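3-oxo-tetronate kinase (Cupriavidus necator, PDB 5DMH) catalyses the ATP-dependent phosphorylation of 3-oxo-tetronate to 3-oxo-tetronate 4-phosphate in carbohydrate metabolism. Local coordinates at residues A[286-292]-A[385-391]; A[143-148]-A[249-255]. All blocks are in the same frame, centred on the assembly; numbering follows the deposited sequence.

Contact 1 (A[286-292]-A[385-391])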
loop_
_atom_site.group_PDB
_atom_site.type_symbol
_atom_site.label_atom_id
_atom_site.label_comp_id
_atom_site.label_asym_id
_atom_site.label_seq_id
_atom_site.Cartn_x
_atom_site.Cartn_y
_atom_site.Cartn_z
ATOM N N GLY A 286 0.157 -25.314 6.931
ATOM C CA GLY A 286 -0.693 -25.827 5.882
ATOM C C GLY A 286 -0.166 -25.402 4.533
ATOM O O GLY A 286 0.889 -24.775 4.433
ATOM N N PRO A 287 -0.886 -25.778 3.478
ATOM C CA PRO A 287 -0.455 -25.472 2.120
ATOM C C PRO A 287 -0.329 -23.976 1.856
ATOM O O PRO A 287 -1.103 -23.163 2.343
ATOM C CB PRO A 287 -1.553 -26.099 1.259
ATOM C CG PRO A 287 -2.119 -27.184 2.094
ATOM C CD PRO A 287 -2.018 -26.710 3.508
ATOM N N GLY A 288 0.664 -23.635 1.047
ATOM C CA GLY A 288 0.939 -22.268 0.698
ATOM C C GLY A 288 0.983 -22.107 -0.812
ATOM O O GLY A 288 0.938 -23.087 -1.566
ATOM N N VAL A 289 1.071 -20.850 -1.227
ATOM C CA VAL A 289 1.160 -20.465 -2.625
ATOM C C VAL A 289 1.736 -19.041 -2.723
ATOM O O VAL A 289 1.588 -18.236 -1.794
ATOM C CB VAL A 289 -0.231 -20.525 -3.307
ATOM C CG1 VAL A 289 -1.169 -19.477 -2.674
ATOM C CG2 VAL A 289 -0.089 -20.295 -4.823
ATOM N N VAL A 290 2.372 -18.736 -3.860
ATOM C CA VAL A 290 2.859 -17.397 -4.179
ATOM C C VAL A 290 2.184 -16.982 -5.476
ATOM O O VAL A 290 2.191 -17.749 -6.418
ATOM C CB VAL A 290 4.378 -17.354 -4.360
ATOM C CG1 VAL A 290 4.877 -15.930 -4.483
ATOM C CG2 VAL A 290 5.065 -18.049 -3.191
ATOM N N LEU A 291 1.519 -15.827 -5.439
ATOM C CA LEU A 291 0.767 -15.274 -6.560
ATOM C C LEU A 291 1.373 -13.932 -6.933
ATOM O O LEU A 291 1.278 -12.950 -6.156
ATOM C CB LEU A 291 -0.696 -15.121 -6.172
ATOM C CG LEU A 291 -1.406 -16.385 -5.693
ATOM C CD1 LEU A 291 -2.823 -16.077 -5.233
ATOM C CD2 LEU A 291 -1.401 -17.439 -6.806
ATOM N N ALA A 292 1.981 -13.861 -8.113
ATOM C CA ALA A 292 2.744 -12.667 -8.477
ATOM C C ALA A 292 2.167 -11.972 -9.698
ATOM O O ALA A 292 2.192 -12.507 -10.800
ATOM C CB ALA A 292 4.205 -13.015 -8.699
ATOM N N THR A 385 -5.840 -24.298 1.200
ATOM C CA THR A 385 -4.609 -23.506 1.248
ATOM C C THR A 385 -4.769 -22.454 2.344
ATOM O O THR A 385 -5.840 -21.857 2.463
ATOM C CB THR A 385 -4.294 -22.878 -0.135
ATOM O OG1 THR A 385 -4.004 -23.935 -1.068
ATOM C CG2 THR A 385 -3.095 -21.937 -0.058
ATOM N N ARG A 386 -3.729 -22.275 3.166
ATOM C CA ARG A 386 -3.813 -21.417 4.346
ATOM C C ARG A 386 -2.812 -20.255 4.305
ATOM O O ARG A 386 -2.989 -19.271 5.020
ATOM C CB ARG A 386 -3.581 -22.231 5.618
ATOM C CG ARG A 386 -4.600 -23.337 5.830
ATOM C CD ARG A 386 -5.907 -22.787 6.359
ATOM N NE ARG A 386 -5.715 -22.168 7.672
ATOM C CZ ARG A 386 -5.593 -22.842 8.810
ATOM N NH1 ARG A 386 -5.660 -24.167 8.813
ATOM N NH2 ARG A 386 -5.412 -22.190 9.950
ATOM N N ARG A 387 -1.749 -20.386 3.508
ATOM C CA ARG A 387 -0.713 -19.328 3.434
ATOM C C ARG A 387 -0.643 -18.768 2.021
ATOM O O ARG A 387 -0.474 -19.512 1.061
ATOM C CB ARG A 387 0.677 -19.856 3.843
ATOM C CG ARG A 387 0.773 -20.411 5.275
ATOM C CD ARG A 387 2.149 -21.016 5.562
ATOM N NE ARG A 387 2.339 -22.244 4.807
ATOM C CZ ARG A 387 3.463 -22.645 4.218
ATOM N NH1 ARG A 387 3.468 -23.798 3.556
ATOM N NH2 ARG A 387 4.572 -21.933 4.277
ATOM N N PHE A 388 -0.777 -17.449 1.917
ATOM C CA PHE A 388 -0.772 -16.753 0.638
ATOM C C PHE A 388 0.219 -15.620 0.642
ATOM O O PHE A 388 0.083 -14.666 1.434
ATOM C CB PHE A 388 -2.167 -16.179 0.371
ATOM C CG PHE A 388 -3.258 -17.200 0.329
ATOM C CD1 PHE A 388 -3.780 -17.732 1.501
ATOM C CD2 PHE A 388 -3.805 -17.604 -0.884
ATOM C CE1 PHE A 388 -4.808 -18.661 1.455
ATOM C CE2 PHE A 388 -4.823 -18.526 -0.920
ATOM C CZ PHE A 388 -5.318 -19.059 0.232
ATOM N N VAL A 389 1.202 -15.697 -0.258
ATOM C CA VAL A 389 2.134 -14.597 -0.531
ATOM C C VAL A 389 1.764 -13.995 -1.880
ATOM O O VAL A 389 1.738 -14.689 -2.878
ATOM C CB VAL A 389 3.594 -15.105 -0.597
ATOM C CG1 VAL A 389 4.544 -13.966 -0.927
ATOM C CG2 VAL A 389 3.976 -15.783 0.711
ATOM N N VAL A 390 1.430 -12.709 -1.875
ATOM C CA VAL A 390 0.954 -12.007 -3.045
ATOM C C VAL A 390 1.879 -10.834 -3.354
ATOM O O VAL A 390 2.119 -9.993 -2.500
ATOM C CB VAL A 390 -0.480 -11.487 -2.857
ATOM C CG1 VAL A 390 -1.013 -10.942 -4.181
ATOM C CG2 VAL A 390 -1.420 -12.564 -2.292
ATOM N N ALA A 391 2.371 -10.781 -4.579
ATOM C CA ALA A 391 3.253 -9.716 -5.021
ATOM C C ALA A 391 2.477 -8.752 -5.886
ATOM O O ALA A 391 1.960 -9.149 -6.937
ATOM C CB ALA A 391 4.435 -10.296 -5.794
HETATM O O HOH W 1 -1.557 -24.369 -1.863
#
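The guanidinium of Arg387 lies with Gly288 CA over one of its faces and turns its edge to Gly286 O, which sits close to its plane. The grip is side-on: NE and NH1 both donate to that one oxygen, each at 2.9 Å from Gly286 O. NH1 lies nearly in line with the Gly286 C=O bond, but its N-H is bent away from straight, as the shared oxygen requires. A bend at chi3 (-70°) folds the long chain back across the start of the neighbouring strand, and Leu448 O takes a further bond from NH2. Glycine suits both 286 and 288: at Gly286 a beta-carbon would jam against the preceding carbonyl O, and a side chain on Gly288 would press on NH1. The Phe388 ring lies on the opposite side of the sheet. Thr385 CG2 rests on one face, offset toward the rim, while Val289 CG1 comes obliquely to Phe388 CD2 at 3.7 Å. A water donates to Gly288 O and is hydrogen-bonded to Thr385 OG1 as well.

Strands 288-292 and 387-391 run parallel, 15° apart. Pro287 O opens the ladder by accepting from two successive amides, Arg386 N at 2.9 Å and Arg387 N at 3.1 Å. After a weak bond from Val289 N to Arg387 O, the rungs straighten: the N-H of Val389 points straight at Val289 O (N-H...O 178°), then Leu291 N bonds to Val389 O at 2.8 Å and Ala391 N to Leu291 O. Val290 and Val389 stand side by side against helix 443-451, whereas Val390 packs on helix 393-403, which carries Thr395, inferred to bind ATP. Valine, leucine and alanine, with Phe388, thus line both faces of this pair in the nucleotide-binding domain. Polar clamping is concentrated at the entrance of the strands, and apolar packing takes over toward the end nearer the nucleotide.

Contact 2 (A[143-148]-A[249-255])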
loop_
_atom_site.group_PDB
_atom_site.type_symbol
_atom_site.label_atom_id
_atom_site.label_comp_id
_atom_site.label_asym_id
_atom_site.label_seq_id
_atom_site.Cartn_x
_atom_site.Cartn_y
_atom_site.Cartn_z
ATOM N N PHE A 143 -5.601 22.650 4.596
ATOM C CA PHE A 143 -4.208 22.270 4.323
ATOM C C PHE A 143 -3.834 20.858 4.735
ATOM O O PHE A 143 -4.195 20.401 5.812
ATOM C CB PHE A 143 -3.271 23.215 5.065
ATOM C CG PHE A 143 -1.812 22.923 4.854
ATOM C CD1 PHE A 143 -1.140 23.487 3.797
ATOM C CD2 PHE A 143 -1.111 22.087 5.722
ATOM C CE1 PHE A 143 0.205 23.233 3.603
ATOM C CE2 PHE A 143 0.235 21.840 5.541
ATOM C CZ PHE A 143 0.893 22.414 4.473
ATOM N N THR A 144 -3.048 20.194 3.900
ATOM C CA THR A 144 -2.371 18.974 4.344
ATOM C C THR A 144 -1.027 18.882 3.683
ATOM O O THR A 144 -0.728 19.671 2.793
ATOM C CB THR A 144 -3.179 17.702 4.062
ATOM O OG1 THR A 144 -2.573 16.621 4.758
ATOM C CG2 THR A 144 -3.227 17.405 2.592
ATOM N N ILE A 145 -0.206 17.954 4.154
ATOM C CA ILE A 145 1.047 17.645 3.491
ATOM C C ILE A 145 0.877 16.370 2.673
ATOM O O ILE A 145 -0.039 15.554 2.907
ATOM C CB ILE A 145 2.228 17.439 4.462
ATOM C CG1 ILE A 145 1.942 16.315 5.454
ATOM C CG2 ILE A 145 2.574 18.772 5.170
ATOM C CD1 ILE A 145 3.157 15.873 6.197
ATOM N N ALA A 146 1.792 16.207 1.728
ATOM C CA ALA A 146 1.868 15.040 0.876
ATOM C C ALA A 146 3.333 14.577 0.911
ATOM O O ALA A 146 4.215 15.227 0.346
ATOM C CB ALA A 146 1.453 15.408 -0.537
ATOM N N CYS A 147 3.594 13.488 1.614
ATOM C CA CYS A 147 4.958 13.032 1.820
ATOM C C CYS A 147 5.089 11.540 1.645
ATOM O O CYS A 147 4.937 10.775 2.613
ATOM C CB CYS A 147 5.429 13.371 3.239
ATOM S SG CYS A 147 7.211 13.077 3.461
ATOM N N PRO A 148 5.409 11.116 0.423
ATOM C CA PRO A 148 5.655 9.684 0.191
ATOM C C PRO A 148 7.031 9.162 0.620
ATOM O O PRO A 148 7.331 8.009 0.331
ATOM C CB PRO A 148 5.498 9.559 -1.314
ATOM C CG PRO A 148 5.917 10.938 -1.863
ATOM C CD PRO A 148 5.391 11.898 -0.834
ATOM N N LEU A 249 -2.919 18.821 12.564
ATOM C CA LEU A 249 -3.662 18.689 11.316
ATOM C C LEU A 249 -4.670 17.540 11.381
ATOM O O LEU A 249 -4.325 16.435 11.791
ATOM C CB LEU A 249 -2.724 18.479 10.134
ATOM C CG LEU A 249 -1.771 19.603 9.742
ATOM C CD1 LEU A 249 -0.965 19.186 8.492
ATOM C CD2 LEU A 249 -2.519 20.904 9.526
ATOM N N PRO A 250 -5.930 17.807 10.987
ATOM C CA PRO A 250 -6.949 16.766 10.836
ATOM C C PRO A 250 -6.536 15.656 9.856
ATOM O O PRO A 250 -6.902 14.482 10.069
ATOM C CB PRO A 250 -8.143 17.538 10.267
ATOM C CG PRO A 250 -7.950 18.934 10.681
ATOM C CD PRO A 250 -6.489 19.161 10.824
ATOM N N LEU A 251 -5.829 16.031 8.786
ATOM C CA LEU A 251 -5.435 15.093 7.714
ATOM C C LEU A 251 -3.944 15.194 7.391
ATOM O O LEU A 251 -3.401 16.289 7.237
ATOM C CB LEU A 251 -6.219 15.390 6.425
ATOM C CG LEU A 251 -5.978 14.471 5.242
ATOM C CD1 LEU A 251 -6.470 13.041 5.497
ATOM C CD2 LEU A 251 -6.594 15.040 3.947
ATOM N N ILE A 252 -3.293 14.037 7.315
ATOM C CA ILE A 252 -1.922 13.915 6.870
ATOM C C ILE A 252 -1.936 12.880 5.727
ATOM O O ILE A 252 -2.654 11.898 5.825
ATOM C CB ILE A 252 -0.997 13.432 8.035
ATOM C CG1 ILE A 252 -0.921 14.514 9.124
ATOM C CG2 ILE A 252 0.392 13.125 7.507
ATOM C CD1 ILE A 252 -0.398 14.047 10.453
ATOM N N THR A 253 -1.175 13.130 4.656
ATOM C CA THR A 253 -1.098 12.214 3.514
ATOM C C THR A 253 0.338 11.859 3.127
ATOM O O THR A 253 1.286 12.643 3.297
ATOM C CB THR A 253 -1.848 12.726 2.277
ATOM O OG1 THR A 253 -0.986 13.496 1.419
ATOM C CG2 THR A 253 -3.117 13.523 2.656
ATOM N N GLY A 254 0.496 10.637 2.638
ATOM C CA GLY A 254 1.800 10.146 2.260
ATOM C C GLY A 254 1.878 8.645 2.223
ATOM O O GLY A 254 0.862 7.935 2.142
ATOM N N GLY A 255 3.109 8.156 2.294
ATOM C CA GLY A 255 3.361 6.735 2.429
ATOM C C GLY A 255 3.359 6.337 3.893
ATOM O O GLY A 255 2.808 7.030 4.743
HETATM O O HOH W 2 -5.613 18.758 7.545
#
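Ile145 O is gripped by Thr253 twice, firmly through OG1 at 2.7 Å and weakly through the backbone N at 3.2 Å. The hydroxyl arrives in the carbonyl plane, on a lone pair, and has Tyr116 OH as a further partner. A second threonine answers from the other strand: Thr144 OG1 donates to Leu251 O at 2.6 Å, from above that carbonyl's plane. Its hydroxyl is anti to the backbone N (chi1 -168°), a setting that carries it across the gap where regular pairing has not begun. There a water bridges Phe143 O and Leu251 N.

Farther on, parallel pairing takes hold: Cys147 N bonds to Thr253 O at 3.0 Å and Gly255 N to Cys147 O. Gly254 has to be glycine, since a beta-carbon would clash with Cys147 O. Ile145 and Ile252 lie side by side, Ile145 CG1 to Ile252 CG2 at 4.1 Å, and Leu249 CD1 meets the edge of the Phe143 ring.

Strand 144-147 stands between 251-254 and 228-231, and 251-254 in turn borders 111-115. Helix 128-139 packs on Thr144 and Leu251, within the sugar-binding domain.

How the contacts relate
From the N terminus, the chain first lays down strands 34-38 to 111-115 and helix 128-139, then enters contact 2 at 143-148. About a hundred residues, including strands 199-202 and 228-231, pass before 249-255 returns to close that loop. Only afterwards does contact 1 open at 286-292; a largely helical excursion, with strands 313-315 and 343-345, ends when 385-391 comes back beside it. The two loops therefore follow in series, neither nesting nor crossing. Contact 2 joins adjacent parallel strands within the sugar-binding domain, and contact 1 does so within the nucleotide-binding domain, on opposite sides of the chain's centre, their own centres 33 Å apart and their nearest atoms about 17 Å.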